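Matching sites in 4-hydroxy-tetrahydrodipicolinate synthase from Thermotoga maritima, a protein that catalyses the condensation of pyruvate with aspartate beta-semialdehyde to 4-hydroxy-tetrahydrodipicolinate, a step on the way to lysine (PDB 1O5K (chain A, 1.80 Å), residues Ala20-Phe25 and Gly54-Ser59), and in its relative dihydrodipicolinate synthase from Bacteroides thetaiotaomicron (PDB 4XKY (chain B, 2.10 Å), residues Pro11-Leu16 and Gly46-Ser51). Both blocks share one frame: the second was fitted to the first on N, CA, C and O of the twelve residues, RMSD 0.30 Å. Numbering follows each deposited sequence.

Structure 1 (1O5K); sequences AIVTPF and GTTGES.
Two loops of the TIM barrel meet at the pyruvate site, one following strand 16-20, the other following strand 49-52. Ala20 sets CB against Thr56, 4.0 Å from Thr56 CB. With chi1 at -56°, Thr56 OG1 stands beside its own backbone N and Thr56 CG2 swings over to Ala20 O, 3.1 Å away, also facing Val22 CG1. That leaves Thr56 OG1 turned to Asn263 and to the modified residue KPI at position 173, in keeping with its predicted role in binding pyruvate. Ile21 points its side chain the other way, onto Tyr35 and Leu38 of helix 32-44. A direct hydrogen bond runs from Thr23 OG1 to Gly57 O, 2.7 Å. Phe25 CD1 lies 4.4 Å from Glu58 OE1, and Phe25 CG is 4.0 Å from Thr23 O. The carboxylate of Glu58 is buried but well paired, by a salt bridge to Lys268 and the backbone N of Arg282. Water 2 ties Thr23 N, Thr56 O and Glu58 OE1 together, and water 1 links Ile21 O to Gly54 N.

Structure 2 (4XKY); sequences PLVTPL and GTTGES.
The corner of this DapA-family barrel where pyruvate is predicted to bind brings Pro11 against Thr48. Pro11 CB is 3.8 Å from Thr48 CB, and the ring extends the touch, with Pro11 CG 3.7 Å from Thr48 OG1. With chi1 at -62°, Thr48 OG1 stands beside its own backbone N and Thr48 CG2 swings over to Pro11 O, 3.2 Å away, also facing Val13 CG1. That leaves Thr48 OG1 turned to Tyr258. Leu12 points its side chain the other way, onto Ile31 and Leu34 of helix 24-36. A direct hydrogen bond runs from Thr14 OG1 to Gly49 O, 2.8 Å. Leu16 CD1 lies 4.3 Å from Glu50 OE1, and Leu16 CG is 3.4 Å from Thr14 O. The carboxylate of Glu50 is buried but well paired, by a salt bridge to Lys263 and the backbone N of Ala277. Water 4 ties Thr14 N, Thr48 O and Glu50 OE2 together, and water 3 links Leu12 O to Gly46 N.

Structure 1 against structure 2
At the first exchange, Ala20(A) against Pro11(B), the CB atoms coincide and both keep their touch on the threonine, Thr56(A) or Thr48(B). CG and CD of Pro11(B) have no counterpart in Ala20(A); they close the side chain back onto its own backbone N, which should stiffen the chain there and takes away the N-H that Ala20(A) has. Ile21(A) and Leu12(B) both turn away from the second loop: their CB atoms are 0.9 Å apart after superposition, and the branches beyond go to different places. Phe25(A) and Leu16(B) leave the backbone alike, chi1 -55° against -59°. The CD2 atoms of Phe25(A) and Leu16(B) fall 0.6 Å apart, and their CG and CD1 atoms pair up nearly as closely, so the leucine follows the first part of the ring; CZ of Phe25(A) has no counterpart. A flat aromatic ring in one protein thus stands where the other has a shorter branched aliphatic group, yet both reach the glutamate, Glu58(A) or Glu50(B). Val22(A), Thr23(A), Thr56(A) and Glu58(A) keep their places, as do both waters and the bond from Thr23(A) OG1 to Gly57(A) O, matched by Thr14(B) OG1 to Gly49(B) O. Away from the contact, the side chain of Ser59(A) lies differently from that of Ser51(B).

Structure 1 (1O5K)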
loop_
_atom_site.group_PDB
_atom_site.type_symbol
_atom_site.label_atom_id
_atom_site.label_comp_id
_atom_site.label_asym_id
_atom_site.label_seq_id
_atom_site.Cartn_x
_atom_site.Cartn_y
_atom_site.Cartn_z
ATOM N N ALA A 20 -23.113 15.930 -5.746
ATOM C CA ALA A 20 -22.382 15.722 -7.001
ATOM C C ALA A 20 -23.354 14.926 -7.859
ATOM O O ALA A 20 -23.436 13.707 -7.795
ATOM C CB ALA A 20 -21.109 14.968 -6.756
ATOM N N ILE A 21 -24.116 15.645 -8.650
ATOM C CA ILE A 21 -25.327 15.073 -9.275
ATOM C C ILE A 21 -24.929 14.301 -10.534
ATOM O O ILE A 21 -23.982 14.677 -11.232
ATOM C CB ILE A 21 -26.366 16.170 -9.534
ATOM C CG1 ILE A 21 -27.732 15.533 -9.846
ATOM C CG2 ILE A 21 -25.906 17.150 -10.644
ATOM C CD1 ILE A 21 -28.902 16.475 -9.797
ATOM N N VAL A 22 -25.573 13.148 -10.732
ATOM C CA VAL A 22 -25.416 12.368 -11.966
ATOM C C VAL A 22 -25.947 13.118 -13.206
ATOM O O VAL A 22 -26.708 14.065 -13.107
ATOM C CB VAL A 22 -26.109 10.985 -11.906
ATOM C CG1 VAL A 22 -25.627 10.119 -10.733
ATOM C CG2 VAL A 22 -27.618 11.157 -11.852
ATOM N N THR A 23 -25.433 12.703 -14.365
ATOM C CA THR A 23 -25.872 13.144 -15.654
ATOM C C THR A 23 -26.705 11.998 -16.261
ATOM O O THR A 23 -26.145 11.049 -16.770
ATOM C CB THR A 23 -24.647 13.489 -16.539
ATOM O OG1 THR A 23 -23.876 14.542 -15.922
ATOM C CG2 THR A 23 -25.122 14.060 -17.856
ATOM N N PRO A 24 -28.041 12.067 -16.206
ATOM C CA PRO A 24 -28.828 11.009 -16.806
ATOM C C PRO A 24 -28.770 10.995 -18.316
ATOM O O PRO A 24 -28.688 12.051 -18.957
ATOM C CB PRO A 24 -30.258 11.314 -16.337
ATOM C CG PRO A 24 -30.093 12.319 -15.236
ATOM C CD PRO A 24 -28.882 13.075 -15.560
ATOM N N PHE A 25 -28.796 9.785 -18.866
ATOM C CA PHE A 25 -28.848 9.549 -20.272
ATOM C C PHE A 25 -30.012 8.673 -20.601
ATOM O O PHE A 25 -30.431 7.831 -19.788
ATOM C CB PHE A 25 -27.589 8.824 -20.786
ATOM C CG PHE A 25 -26.271 9.528 -20.446
ATOM C CD1 PHE A 25 -25.293 8.896 -19.669
ATOM C CD2 PHE A 25 -26.012 10.814 -20.903
ATOM C CE1 PHE A 25 -24.102 9.526 -19.367
ATOM C CE2 PHE A 25 -24.834 11.444 -20.575
ATOM C CZ PHE A 25 -23.878 10.828 -19.836
ATOM N N GLY A 54 -19.030 16.741 -12.223
ATOM C CA GLY A 54 -17.904 16.118 -11.516
ATOM C C GLY A 54 -17.845 14.700 -12.078
ATOM O O GLY A 54 -18.530 14.349 -13.069
ATOM N N THR A 55 -17.034 13.885 -11.415
ATOM C CA THR A 55 -16.864 12.470 -11.754
ATOM C C THR A 55 -18.164 11.750 -11.731
ATOM O O THR A 55 -18.452 10.900 -12.578
ATOM C CB THR A 55 -15.917 11.760 -10.704
ATOM O OG1 THR A 55 -15.080 12.722 -10.033
ATOM C CG2 THR A 55 -14.916 10.958 -11.438
ATOM N N THR A 56 -18.951 12.044 -10.706
ATOM C CA THR A 56 -20.270 11.407 -10.541
ATOM C C THR A 56 -21.202 11.739 -11.704
ATOM O O THR A 56 -22.083 10.992 -12.006
ATOM C CB THR A 56 -20.902 11.834 -9.221
ATOM O OG1 THR A 56 -20.014 11.531 -8.138
ATOM C CG2 THR A 56 -22.194 11.045 -8.897
ATOM N N GLY A 57 -21.004 12.891 -12.344
ATOM C CA GLY A 57 -21.782 13.246 -13.526
ATOM C C GLY A 57 -21.104 12.896 -14.846
ATOM O O GLY A 57 -21.411 13.473 -15.904
ATOM N N GLU A 58 -20.135 11.989 -14.810
ATOM C CA GLU A 58 -19.502 11.467 -16.050
ATOM C C GLU A 58 -18.900 12.557 -16.919
ATOM O O GLU A 58 -18.927 12.473 -18.149
ATOM C CB GLU A 58 -20.452 10.568 -16.838
ATOM C CG GLU A 58 -20.634 9.250 -16.125
ATOM C CD GLU A 58 -21.718 8.388 -16.692
ATOM O OE1 GLU A 58 -22.835 8.417 -16.098
ATOM O OE2 GLU A 58 -21.439 7.695 -17.710
ATOM N N SER A 59 -18.272 13.523 -16.249
ATOM C CA SER A 59 -17.623 14.560 -16.992
ATOM C C SER A 59 -16.709 14.112 -18.137
ATOM O O SER A 59 -16.663 14.820 -19.131
ATOM C CB SER A 59 -16.913 15.545 -16.073
ATOM O OG SER A 59 -15.905 14.928 -15.358
HETATM O O HOH W 1 -21.561 15.869 -10.707
HETATM O O HOH W 2 -23.473 10.542 -14.348
#

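Structure 2 (4XKY)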
loop_
_atom_site.group_PDB
_atom_site.type_symbol
_atom_site.label_atom_id
_atom_site.label_comp_id
_atom_site.label_asym_id
_atom_site.label_seq_id
_atom_site.Cartn_x
_atom_site.Cartn_y
_atom_site.Cartn_z
ATOM N N PRO B 11 -23.020 15.812 -5.961
ATOM C CA PRO B 11 -22.525 15.769 -7.325
ATOM C C PRO B 11 -23.571 15.036 -8.130
ATOM O O PRO B 11 -23.667 13.828 -8.040
ATOM C CB PRO B 11 -21.208 14.998 -7.216
ATOM C CG PRO B 11 -21.381 14.095 -6.054
ATOM C CD PRO B 11 -22.400 14.776 -5.130
ATOM N N LEU B 12 -24.400 15.776 -8.859
ATOM C CA LEU B 12 -25.471 15.169 -9.649
ATOM C C LEU B 12 -24.945 14.178 -10.663
ATOM O O LEU B 12 -23.907 14.414 -11.309
ATOM C CB LEU B 12 -26.223 16.250 -10.405
ATOM C CG LEU B 12 -27.365 16.882 -9.618
ATOM C CD1 LEU B 12 -26.875 17.765 -8.496
ATOM C CD2 LEU B 12 -28.181 17.724 -10.570
ATOM N N VAL B 13 -25.629 13.049 -10.810
ATOM C CA VAL B 13 -25.359 12.233 -11.967
ATOM C C VAL B 13 -25.827 13.016 -13.184
ATOM O O VAL B 13 -26.694 13.910 -13.066
ATOM C CB VAL B 13 -26.062 10.863 -11.940
ATOM C CG1 VAL B 13 -25.565 10.041 -10.786
ATOM C CG2 VAL B 13 -27.574 10.978 -11.837
ATOM N N THR B 14 -25.260 12.701 -14.350
ATOM C CA THR B 14 -25.794 13.210 -15.605
ATOM C C THR B 14 -26.665 12.128 -16.198
ATOM O O THR B 14 -26.168 11.179 -16.774
ATOM C CB THR B 14 -24.688 13.607 -16.589
ATOM O OG1 THR B 14 -23.875 14.581 -15.948
ATOM C CG2 THR B 14 -25.278 14.234 -17.914
ATOM N N PRO B 15 -27.982 12.265 -16.056
ATOM C CA PRO B 15 -28.849 11.219 -16.559
ATOM C C PRO B 15 -28.945 11.193 -18.071
ATOM O O PRO B 15 -29.121 12.225 -18.717
ATOM C CB PRO B 15 -30.205 11.528 -15.918
ATOM C CG PRO B 15 -30.148 12.955 -15.508
ATOM C CD PRO B 15 -28.734 13.431 -15.557
ATOM N N LEU B 16 -28.889 9.989 -18.625
ATOM C CA LEU B 16 -28.800 9.804 -20.075
ATOM C C LEU B 16 -29.834 8.823 -20.613
ATOM O O LEU B 16 -30.009 7.745 -20.053
ATOM C CB LEU B 16 -27.425 9.241 -20.419
ATOM C CG LEU B 16 -26.191 10.049 -20.011
ATOM C CD1 LEU B 16 -24.953 9.222 -20.342
ATOM C CD2 LEU B 16 -26.163 11.393 -20.712
ATOM N N GLY B 46 -19.238 16.718 -12.045
ATOM C CA GLY B 46 -18.213 16.038 -11.284
ATOM C C GLY B 46 -17.934 14.691 -11.885
ATOM O O GLY B 46 -18.477 14.312 -12.952
ATOM N N THR B 47 -17.061 13.966 -11.207
ATOM C CA THR B 47 -16.788 12.552 -11.544
ATOM C C THR B 47 -18.056 11.726 -11.563
ATOM O O THR B 47 -18.263 10.912 -12.448
ATOM C CB THR B 47 -15.790 11.911 -10.541
ATOM O OG1 THR B 47 -14.645 12.769 -10.414
ATOM C CG2 THR B 47 -15.329 10.511 -11.066
ATOM N N THR B 48 -18.920 11.973 -10.588
ATOM C CA THR B 48 -20.229 11.331 -10.486
ATOM C C THR B 48 -21.078 11.653 -11.707
ATOM O O THR B 48 -21.888 10.820 -12.129
ATOM C CB THR B 48 -20.902 11.727 -9.157
ATOM O OG1 THR B 48 -20.068 11.235 -8.091
ATOM C CG2 THR B 48 -22.282 11.139 -8.993
ATOM N N GLY B 49 -20.815 12.812 -12.308
ATOM C CA GLY B 49 -21.539 13.268 -13.486
ATOM C C GLY B 49 -20.937 12.822 -14.810
ATOM O O GLY B 49 -21.403 13.273 -15.869
ATOM N N GLU B 50 -19.891 11.982 -14.743
ATOM C CA GLU B 50 -19.247 11.371 -15.930
ATOM C C GLU B 50 -18.719 12.413 -16.900
ATOM O O GLU B 50 -18.678 12.189 -18.110
ATOM C CB GLU B 50 -20.231 10.493 -16.711
ATOM C CG GLU B 50 -20.598 9.166 -16.101
ATOM C CD GLU B 50 -21.804 8.542 -16.820
ATOM O OE1 GLU B 50 -21.660 7.960 -17.927
ATOM O OE2 GLU B 50 -22.911 8.658 -16.266
ATOM N N SER B 51 -18.317 13.563 -16.395
ATOM C CA SER B 51 -18.000 14.646 -17.309
ATOM C C SER B 51 -16.976 14.312 -18.417
ATOM O O SER B 51 -17.213 14.629 -19.573
ATOM C CB SER B 51 -17.498 15.873 -16.566
ATOM O OG SER B 51 -17.456 16.931 -17.513
HETATM O O HOH W 3 -21.607 16.046 -10.566
HETATM O O HOH W 4 -23.433 10.544 -14.400
#